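Local coordinates for SusD-like carbohydrate binding protein BF1063 (Bacteroides fragilis NCTC 9343, PDB 3I4G) that probably binds carbohydrate at the bacterial outer membrane, as SusD-like proteins do, at residues 398-403 / 439-444; 207-212 / 394-399. All coordinates share one frame; numbering follows the deposited sequence.

Contact 1: 398-403 / 439-444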
ATOM      1  N   LEU A 398     -11.052  -3.705 -18.116  1.00  8.68           N
ATOM      2  CA  LEU A 398     -11.802  -4.313 -19.234  1.00  8.74           C
ATOM      3  C   LEU A 398     -13.190  -4.723 -18.786  1.00 10.33           C
ATOM      4  O   LEU A 398     -14.175  -4.500 -19.505  1.00 10.06           O
ATOM      5  CB  LEU A 398     -11.093  -5.542 -19.784  1.00  9.05           C
ATOM      6  CG  LEU A 398      -9.768  -5.331 -20.496  1.00  9.15           C
ATOM      7  CD1 LEU A 398      -9.197  -6.741 -20.842  1.00 10.93           C
ATOM      8  CD2 LEU A 398      -9.903  -4.476 -21.753  1.00 10.09           C
ATOM      9  N   VAL A 399     -13.282  -5.367 -17.621  1.00  8.99           N
ATOM     10  CA  VAL A 399     -14.570  -5.780 -17.063  1.00 10.34           C
ATOM     11  C   VAL A 399     -15.493  -4.578 -16.853  1.00  9.08           C
ATOM     12  O   VAL A 399     -16.651  -4.562 -17.297  1.00 11.27           O
ATOM     13  CB  VAL A 399     -14.393  -6.487 -15.746  1.00 10.34           C
ATOM     14  CG1 VAL A 399     -15.759  -6.669 -15.003  1.00 15.14           C
ATOM     15  CG2 VAL A 399     -13.686  -7.828 -15.971  1.00 11.97           C
ATOM     16  N   GLU A 400     -14.967  -3.511 -16.289  1.00  9.98           N
ATOM     17  CA  GLU A 400     -15.800  -2.332 -15.992  1.00 10.99           C
ATOM     18  C   GLU A 400     -16.145  -1.551 -17.229  1.00 10.42           C
ATOM     19  O   GLU A 400     -17.182  -0.859 -17.267  1.00 12.89           O
ATOM     20  CB  GLU A 400     -15.090  -1.428 -14.979  1.00 10.67           C
ATOM     21  CG  GLU A 400     -14.885  -2.018 -13.623  1.00  9.54           C
ATOM     22  CD  GLU A 400     -16.146  -2.240 -12.829  1.00 14.72           C
ATOM     23  OE1 GLU A 400     -17.246  -1.836 -13.250  1.00 15.85           O
ATOM     24  OE2 GLU A 400     -16.050  -2.878 -11.764  1.00 15.52           O
ATOM     25  N   ASP A 401     -15.326  -1.679 -18.284  1.00 11.61           N
ATOM     26  CA  ASP A 401     -15.592  -1.024 -19.574  1.00 12.83           C
ATOM     27  C   ASP A 401     -16.459  -1.894 -20.486  1.00 13.59           C
ATOM     28  O   ASP A 401     -16.619  -1.559 -21.658  1.00 14.09           O
ATOM     29  CB  ASP A 401     -14.295  -0.681 -20.276  1.00 11.98           C
ATOM     30  CG  ASP A 401     -14.476   0.302 -21.424  1.00 13.00           C
ATOM     31  OD1 ASP A 401     -15.275   1.264 -21.268  1.00 15.81           O
ATOM     32  OD2 ASP A 401     -13.771   0.157 -22.446  1.00 13.94           O
ATOM     33  N   ASN A 402     -16.999  -3.002 -20.012  0.50 12.83           N
ATOM     34  CA  ASN A 402     -17.879  -3.794 -20.885  0.50 12.19           C
ATOM     35  C   ASN A 402     -17.156  -4.376 -22.122  0.50 14.20           C
ATOM     36  O   ASN A 402     -17.752  -4.546 -23.184  0.50 13.27           O
ATOM     37  CB  ASN A 402     -19.138  -2.963 -21.276  0.50 13.80           C
ATOM     38  CG  ASN A 402     -19.987  -2.580 -20.064  0.50 18.22           C
ATOM     39  OD1 ASN A 402     -20.247  -3.406 -19.182  0.50 23.74           O
ATOM     40  ND2 ASN A 402     -20.435  -1.328 -20.026  0.50 25.71           N
ATOM     41  N   GLN A 403     -15.874  -4.697 -21.980  0.50 13.10           N
ATOM     42  CA  GLN A 403     -15.133  -5.330 -23.072  0.50 13.60           C
ATOM     43  C   GLN A 403     -15.175  -6.873 -22.842  0.50 14.10           C
ATOM     44  O   GLN A 403     -15.053  -7.325 -21.723  0.50 17.32           O
ATOM     45  CB  GLN A 403     -13.707  -4.745 -23.202  0.50 13.88           C
ATOM     46  CG  GLN A 403     -13.627  -3.208 -23.502  0.50 15.15           C
ATOM     47  CD  GLN A 403     -12.197  -2.681 -23.811  0.50 13.37           C
ATOM     48  OE1 GLN A 403     -11.440  -3.326 -24.552  0.50 12.38           O
ATOM     49  NE2 GLN A 403     -11.830  -1.501 -23.242  0.50 12.35           N
ATOM     50  N   ILE A 439     -14.417 -11.815  -8.690  1.00 10.31           N
ATOM     51  CA  ILE A 439     -13.237 -12.652  -8.738  1.00 10.99           C
ATOM     52  C   ILE A 439     -11.980 -11.777  -8.832  1.00 11.15           C
ATOM     53  O   ILE A 439     -10.997 -12.035  -8.143  1.00 10.74           O
ATOM     54  CB  ILE A 439     -13.311 -13.613  -9.934  1.00 10.82           C
ATOM     55  CG1 ILE A 439     -14.399 -14.646  -9.696  1.00 13.34           C
ATOM     56  CG2 ILE A 439     -11.950 -14.278 -10.221  1.00 12.80           C
ATOM     57  CD1 ILE A 439     -14.773 -15.457 -10.934  1.00 15.26           C
ATOM     58  N   VAL A 440     -12.001 -10.748  -9.680  1.00 10.23           N
ATOM     59  CA  VAL A 440     -10.823  -9.887  -9.833  1.00  9.13           C
ATOM     60  C   VAL A 440     -10.571  -9.078  -8.562  1.00 10.23           C
ATOM     61  O   VAL A 440      -9.426  -8.920  -8.140  1.00 10.58           O
ATOM     62  CB  VAL A 440     -10.934  -8.976 -11.069  1.00 10.58           C
ATOM     63  CG1 VAL A 440      -9.667  -8.172 -11.223  1.00 13.03           C
ATOM     64  CG2 VAL A 440     -11.142  -9.791 -12.316  1.00 15.32           C
ATOM     65  N   ARG A 441     -11.614  -8.527  -7.959  1.00  8.90           N
ATOM     66  CA  ARG A 441     -11.443  -7.764  -6.718  1.00  8.31           C
ATOM     67  C   ARG A 441     -10.866  -8.637  -5.648  1.00  9.34           C
ATOM     68  O   ARG A 441      -9.982  -8.212  -4.895  1.00  9.14           O
ATOM     69  CB  ARG A 441     -12.759  -7.154  -6.227  1.00  8.75           C
ATOM     70  CG  ARG A 441     -13.252  -6.059  -7.138  1.00  9.43           C
ATOM     71  CD  ARG A 441     -14.412  -5.325  -6.528  1.00  9.69           C
ATOM     72  NE  ARG A 441     -14.864  -4.235  -7.408  1.00 10.64           N
ATOM     73  CZ  ARG A 441     -15.862  -3.410  -7.106  1.00  9.92           C
ATOM     74  NH1 ARG A 441     -16.566  -3.603  -6.006  1.00 10.96           N
ATOM     75  NH2 ARG A 441     -16.172  -2.411  -7.941  1.00  9.41           N
ATOM     76  N   HIS A 442     -11.352  -9.868  -5.575  1.00  8.73           N
ATOM     77  CA  HIS A 442     -10.836 -10.797  -4.581  1.00  8.92           C
ATOM     78  C   HIS A 442      -9.379 -11.171  -4.866  1.00 10.12           C
ATOM     79  O   HIS A 442      -8.552 -11.242  -3.943  1.00  9.62           O
ATOM     80  CB  HIS A 442     -11.698 -12.058  -4.534  1.00  9.74           C
ATOM     81  CG  HIS A 442     -11.180 -13.072  -3.582  1.00 10.41           C
ATOM     82  ND1 HIS A 442     -10.448 -14.166  -3.979  1.00 12.37           N
ATOM     83  CD2 HIS A 442     -11.204 -13.099  -2.232  1.00 12.18           C
ATOM     84  CE1 HIS A 442     -10.064 -14.841  -2.898  1.00 11.48           C
ATOM     85  NE2 HIS A 442     -10.532 -14.225  -1.832  1.00 11.92           N
ATOM     86  N   GLU A 443      -9.027 -11.432  -6.128  1.00  9.98           N
ATOM     87  CA  GLU A 443      -7.668 -11.790  -6.442  1.00 10.08           C
ATOM     88  C   GLU A 443      -6.744 -10.635  -6.104  1.00 10.95           C
ATOM     89  O   GLU A 443      -5.648 -10.847  -5.608  1.00 10.78           O
ATOM     90  CB  GLU A 443      -7.539 -12.192  -7.915  1.00 11.52           C
ATOM     91  CG  GLU A 443      -6.191 -12.765  -8.243  1.00 10.55           C
ATOM     92  CD  GLU A 443      -5.961 -14.120  -7.560  1.00 11.53           C
ATOM     93  OE1 GLU A 443      -6.934 -14.901  -7.322  1.00 12.08           O
ATOM     94  OE2 GLU A 443      -4.797 -14.442  -7.281  1.00 12.02           O
ATOM     95  N   ARG A 444      -7.161  -9.414  -6.403  1.00  9.89           N
ATOM     96  CA  ARG A 444      -6.401  -8.271  -6.087  1.00  9.06           C
ATOM     97  C   ARG A 444      -6.174  -8.176  -4.569  1.00  8.93           C
ATOM     98  O   ARG A 444      -5.082  -7.858  -4.093  1.00  9.68           O
ATOM     99  CB  ARG A 444      -7.121  -7.029  -6.629  1.00 12.68           C
ATOM    100  CG  ARG A 444      -6.411  -5.776  -6.448  1.00 10.83           C
ATOM    101  CD  ARG A 444      -7.272  -4.622  -7.047  1.00 11.22           C
ATOM    102  NE  ARG A 444      -6.606  -3.376  -6.815  1.00 10.71           N
ATOM    103  CZ  ARG A 444      -5.832  -2.734  -7.663  1.00  8.90           C
ATOM    104  NH1 ARG A 444      -5.613  -3.176  -8.907  1.00 10.47           N
ATOM    105  NH2 ARG A 444      -5.278  -1.630  -7.239  1.00 10.34           N
TER
HETATM  106  O   HOH W   1     -14.079  -2.968  -9.941  1.00 14.49           O
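Glu400 and Arg441 meet across a water-bridged ion pair that joins the C-terminal end of helix 387-400 to the middle of helix 433-447, two helices of the SusD-family fold. Arg441 leaves its helix with CG beside the backbone N (chi1 -69°) and then runs extended, CB, CG and CD serving as a spacer that carries NE out toward the other helix. At NE the polar contact begins: water 1 lies at the edge of the guanidinium, in its plane, and accepts a hydrogen bond from Arg441 NE at 2.9 Å. The same water donates to Glu400 OE2 at 2.7 Å. Beyond CZ, Arg441 NH2 reaches Glu400 OE2 directly, but at 3.9 Å this salt bridge is long, and OE2 approaches the guanidinium obliquely, with the two flat groups inclined by 32°.

The glutamate comes across the arginine chain at about a right angle. A turn about CB-CG (chi2 -68°) swings its carboxylate toward helix 433-447. Arg437 forms a salt bridge with the same OE2 and is its stronger partner, while Trp461 engages Arg441 in a cation-pi contact. Behind Glu400 the helix ends in a Schellman motif, with Asn402 at positive phi as the C-prime residue, closed by Gln403 N bonding to Leu398 O at 3.0 Å.

Contact 2: 207-212 / 394-399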
ATOM      1  N   THR A 207      -5.106   6.591 -11.873  1.00  9.04           N
ATOM      2  CA  THR A 207      -5.864   7.860 -11.973  1.00  8.45           C
ATOM      3  C   THR A 207      -7.133   7.623 -12.768  1.00  8.65           C
ATOM      4  O   THR A 207      -8.224   8.045 -12.371  1.00  8.78           O
ATOM      5  CB  THR A 207      -5.005   8.935 -12.626  1.00  9.13           C
ATOM      6  OG1 THR A 207      -3.872   9.193 -11.798  1.00  9.65           O
ATOM      7  CG2 THR A 207      -5.790  10.254 -12.826  1.00  8.39           C
ATOM      8  N   CYS A 208      -7.030   6.931 -13.889  1.00  8.87           N
ATOM      9  CA  CYS A 208      -8.206   6.670 -14.697  1.00  8.53           C
ATOM     10  C   CYS A 208      -9.239   5.811 -13.956  1.00  9.21           C
ATOM     11  O   CYS A 208     -10.442   5.998 -14.119  1.00  9.53           O
ATOM     12  CB  CYS A 208      -7.827   5.991 -16.010  1.00  9.12           C
ATOM     13  SG  CYS A 208      -6.863   6.955 -17.185  1.00 11.32           S
HETATM   14  N   MSE A 209      -8.800   4.849 -13.154  0.50  8.91           N
HETATM   15  CA  MSE A 209      -9.767   4.051 -12.402  0.50  9.71           C
HETATM   16  C   MSE A 209     -10.495   4.943 -11.375  0.50 10.27           C
HETATM   17  O   MSE A 209     -11.669   4.742 -11.106  0.50  9.56           O
HETATM   18  CB  MSE A 209      -9.113   2.823 -11.742  0.50 11.37           C
HETATM   19  CG  MSE A 209      -8.543   1.792 -12.742  0.50  9.91           C
HETATM   20 SE   MSE A 209      -8.207   0.051 -11.917  0.38 10.21          SE
HETATM   21  CE  MSE A 209      -7.267   0.645 -10.372  0.50 13.61           C
ATOM     22  N   LEU A 210      -9.815   5.921 -10.786  1.00 10.45           N
ATOM     23  CA  LEU A 210     -10.490   6.843  -9.875  1.00 10.76           C
ATOM     24  C   LEU A 210     -11.548   7.679 -10.582  1.00 11.62           C
ATOM     25  O   LEU A 210     -12.587   8.027 -10.010  1.00 12.97           O
ATOM     26  CB  LEU A 210      -9.492   7.797  -9.202  1.00 12.92           C
ATOM     27  CG  LEU A 210      -8.620   7.263  -8.114  1.00 15.42           C
ATOM     28  CD1 LEU A 210      -7.702   8.400  -7.639  1.00 15.46           C
ATOM     29  CD2 LEU A 210      -9.474   6.697  -6.959  1.00 17.03           C
ATOM     30  N   GLN A 211     -11.260   8.057 -11.824  1.00 10.72           N
ATOM     31  CA  GLN A 211     -12.213   8.774 -12.662  1.00 10.20           C
ATOM     32  C   GLN A 211     -13.341   7.907 -13.209  1.00 10.58           C
ATOM     33  O   GLN A 211     -14.290   8.421 -13.788  1.00 11.60           O
ATOM     34  CB  GLN A 211     -11.517   9.311 -13.894  1.00 11.26           C
ATOM     35  CG  GLN A 211     -10.379  10.324 -13.665  1.00 10.20           C
ATOM     36  CD  GLN A 211      -9.755  10.717 -14.972  1.00 10.77           C
ATOM     37  OE1 GLN A 211      -9.195   9.860 -15.674  1.00 10.86           O
ATOM     38  NE2 GLN A 211      -9.859  11.990 -15.330  1.00 10.51           N
ATOM     39  N   LYS A 212     -13.187   6.603 -13.022  0.50 10.25           N
ATOM     40  CA  LYS A 212     -14.048   5.591 -13.590  0.50  9.76           C
ATOM     41  C   LYS A 212     -14.007   5.692 -15.137  0.50  9.77           C
ATOM     42  O   LYS A 212     -14.972   5.344 -15.813  0.50 11.77           O
ATOM     43  CB  LYS A 212     -15.464   5.641 -12.951  0.50 10.55           C
ATOM     44  CG  LYS A 212     -15.459   5.332 -11.415  0.50  8.03           C
ATOM     45  CD  LYS A 212     -16.879   5.321 -10.783  0.50 14.82           C
ATOM     46  CE  LYS A 212     -16.858   4.826  -9.346  0.50 17.11           C
ATOM     47  NZ  LYS A 212     -16.109   5.705  -8.396  0.50 23.83           N
ATOM     48  N   TYR A 394      -5.550  -4.013 -15.514  1.00  9.07           N
ATOM     49  CA  TYR A 394      -6.001  -4.135 -16.895  1.00  8.32           C
ATOM     50  C   TYR A 394      -7.304  -4.924 -16.960  1.00  8.41           C
ATOM     51  O   TYR A 394      -8.267  -4.489 -17.559  1.00  9.45           O
ATOM     52  CB  TYR A 394      -4.908  -4.798 -17.726  1.00  8.64           C
ATOM     53  CG  TYR A 394      -5.287  -5.088 -19.163  1.00  8.82           C
ATOM     54  CD1 TYR A 394      -5.740  -4.091 -20.014  1.00  8.84           C
ATOM     55  CD2 TYR A 394      -5.165  -6.365 -19.693  1.00 10.36           C
ATOM     56  CE1 TYR A 394      -6.081  -4.369 -21.305  1.00 10.89           C
ATOM     57  CE2 TYR A 394      -5.449  -6.629 -21.017  1.00  9.61           C
ATOM     58  CZ  TYR A 394      -5.931  -5.633 -21.804  1.00  9.38           C
ATOM     59  OH  TYR A 394      -6.224  -5.925 -23.120  1.00 14.35           O
ATOM     60  N   LEU A 395      -7.332  -6.094 -16.311  1.00  8.92           N
ATOM     61  CA  LEU A 395      -8.515  -6.943 -16.328  1.00  8.10           C
ATOM     62  C   LEU A 395      -9.693  -6.227 -15.655  1.00  8.35           C
ATOM     63  O   LEU A 395     -10.807  -6.263 -16.187  1.00  8.74           O
ATOM     64  CB  LEU A 395      -8.213  -8.280 -15.662  1.00  8.09           C
ATOM     65  CG  LEU A 395      -9.365  -9.295 -15.675  1.00  8.96           C
ATOM     66  CD1 LEU A 395      -9.865  -9.588 -17.097  1.00 10.76           C
ATOM     67  CD2 LEU A 395      -8.915 -10.578 -14.978  1.00 11.08           C
ATOM     68  N   GLU A 396      -9.492  -5.602 -14.503  1.00  9.16           N
ATOM     69  CA  GLU A 396     -10.570  -4.869 -13.841  1.00  8.36           C
ATOM     70  C   GLU A 396     -11.139  -3.821 -14.782  1.00  8.87           C
ATOM     71  O   GLU A 396     -12.354  -3.676 -14.901  1.00 10.33           O
ATOM     72  CB  GLU A 396     -10.088  -4.223 -12.540  1.00  8.28           C
ATOM     73  CG  GLU A 396     -11.135  -3.363 -11.849  1.00  9.94           C
ATOM     74  CD  GLU A 396     -10.705  -2.713 -10.562  1.00  9.75           C
ATOM     75  OE1 GLU A 396      -9.608  -2.974 -10.037  1.00 10.28           O
ATOM     76  OE2 GLU A 396     -11.544  -1.927 -10.075  1.00  9.85           O
ATOM     77  N   CYS A 397     -10.276  -3.084 -15.457  1.00  8.02           N
ATOM     78  CA  CYS A 397     -10.712  -2.024 -16.371  1.00  8.77           C
ATOM     79  C   CYS A 397     -11.502  -2.595 -17.545  1.00  9.94           C
ATOM     80  O   CYS A 397     -12.512  -2.006 -17.966  1.00  9.21           O
ATOM     81  CB  CYS A 397      -9.535  -1.168 -16.863  1.00  7.44           C
ATOM     82  SG  CYS A 397      -8.828  -0.095 -15.610  1.00 11.17           S
ATOM     83  N   LEU A 398     -11.052  -3.705 -18.116  1.00  8.68           N
ATOM     84  CA  LEU A 398     -11.802  -4.313 -19.234  1.00  8.74           C
ATOM     85  C   LEU A 398     -13.190  -4.723 -18.786  1.00 10.33           C
ATOM     86  O   LEU A 398     -14.175  -4.500 -19.505  1.00 10.06           O
ATOM     87  CB  LEU A 398     -11.093  -5.542 -19.784  1.00  9.05           C
ATOM     88  CG  LEU A 398      -9.768  -5.331 -20.496  1.00  9.15           C
ATOM     89  CD1 LEU A 398      -9.197  -6.741 -20.842  1.00 10.93           C
ATOM     90  CD2 LEU A 398      -9.903  -4.476 -21.753  1.00 10.09           C
ATOM     91  N   VAL A 399     -13.282  -5.367 -17.621  1.00  8.99           N
ATOM     92  CA  VAL A 399     -14.570  -5.780 -17.063  1.00 10.34           C
ATOM     93  C   VAL A 399     -15.493  -4.578 -16.853  1.00  9.08           C
ATOM     94  O   VAL A 399     -16.651  -4.562 -17.297  1.00 11.27           O
ATOM     95  CB  VAL A 399     -14.393  -6.487 -15.746  1.00 10.34           C
ATOM     96  CG1 VAL A 399     -15.759  -6.669 -15.003  1.00 15.14           C
ATOM     97  CG2 VAL A 399     -13.686  -7.828 -15.971  1.00 11.97           C
TER
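A small, buried helix-helix contact joins the C-terminal turn of helix 197-211 to helix 387-400 within the helical part of this SusD-family fold. The evidence for a close approach is the 7.3 Å separation of the CA atoms of Met209 and Cys397; the 133 Å² of surface buried between the segments marks its limited extent. Met209, present as selenomethionine and modelled in two conformers, of which one is described, supplies the side chain that reaches across. In that conformer Met209 CG packs on Cys397 SG at 3.4 Å, and Met209 SE lies 3.7 Å from the same sulfur, so Cys397 meets two successive atoms of the chain. The cysteine presents SG with chi1 at -71°, beside its own backbone N, while its CB already points at the opposing helix.

Glu396, the residue before Cys397, flanks the selenium. Its chain is extended and crosses Met209 at about a right angle, bringing the carboxylate carbon Glu396 CD to 4.0 Å from Met209 SE. The buried carboxylate has polar partners on helix 454-461: OE1 in a salt bridge with Arg460, OE2 in a hydrogen bond with Trp461. Those bonds would probably favour the ionised form of the acid. Met209 also touches Trp456 and Arg460 of that helix and Trp214 of helix 214-227, while Cys397 rests on Ala218. The nearest carboxylate atom to the selenium is an oxygen, with Met209 SE 3.8 Å from Glu396 OE1.

Helix 387-400 is common to both: contact 1 uses its C-terminal end and contact 2 the turn just before, the segments sharing Leu398 and Val399. Their centres are 8 Å apart, on the same side of the chain's centre. The closest approach between them is apolar, with Val440 CG2 of contact 1 lying 3.6 Å from Leu395 CD2 of contact 2. Nearby, Arg444 CD comes to 4.1 Å from Glu396 OE1. Helix 454-461 serves both as well, since its Trp461 is a partner to one residue of each contact. Burial differs: contact 2 is enclosed, whereas contact 1 lies at the surface and is bridged by water.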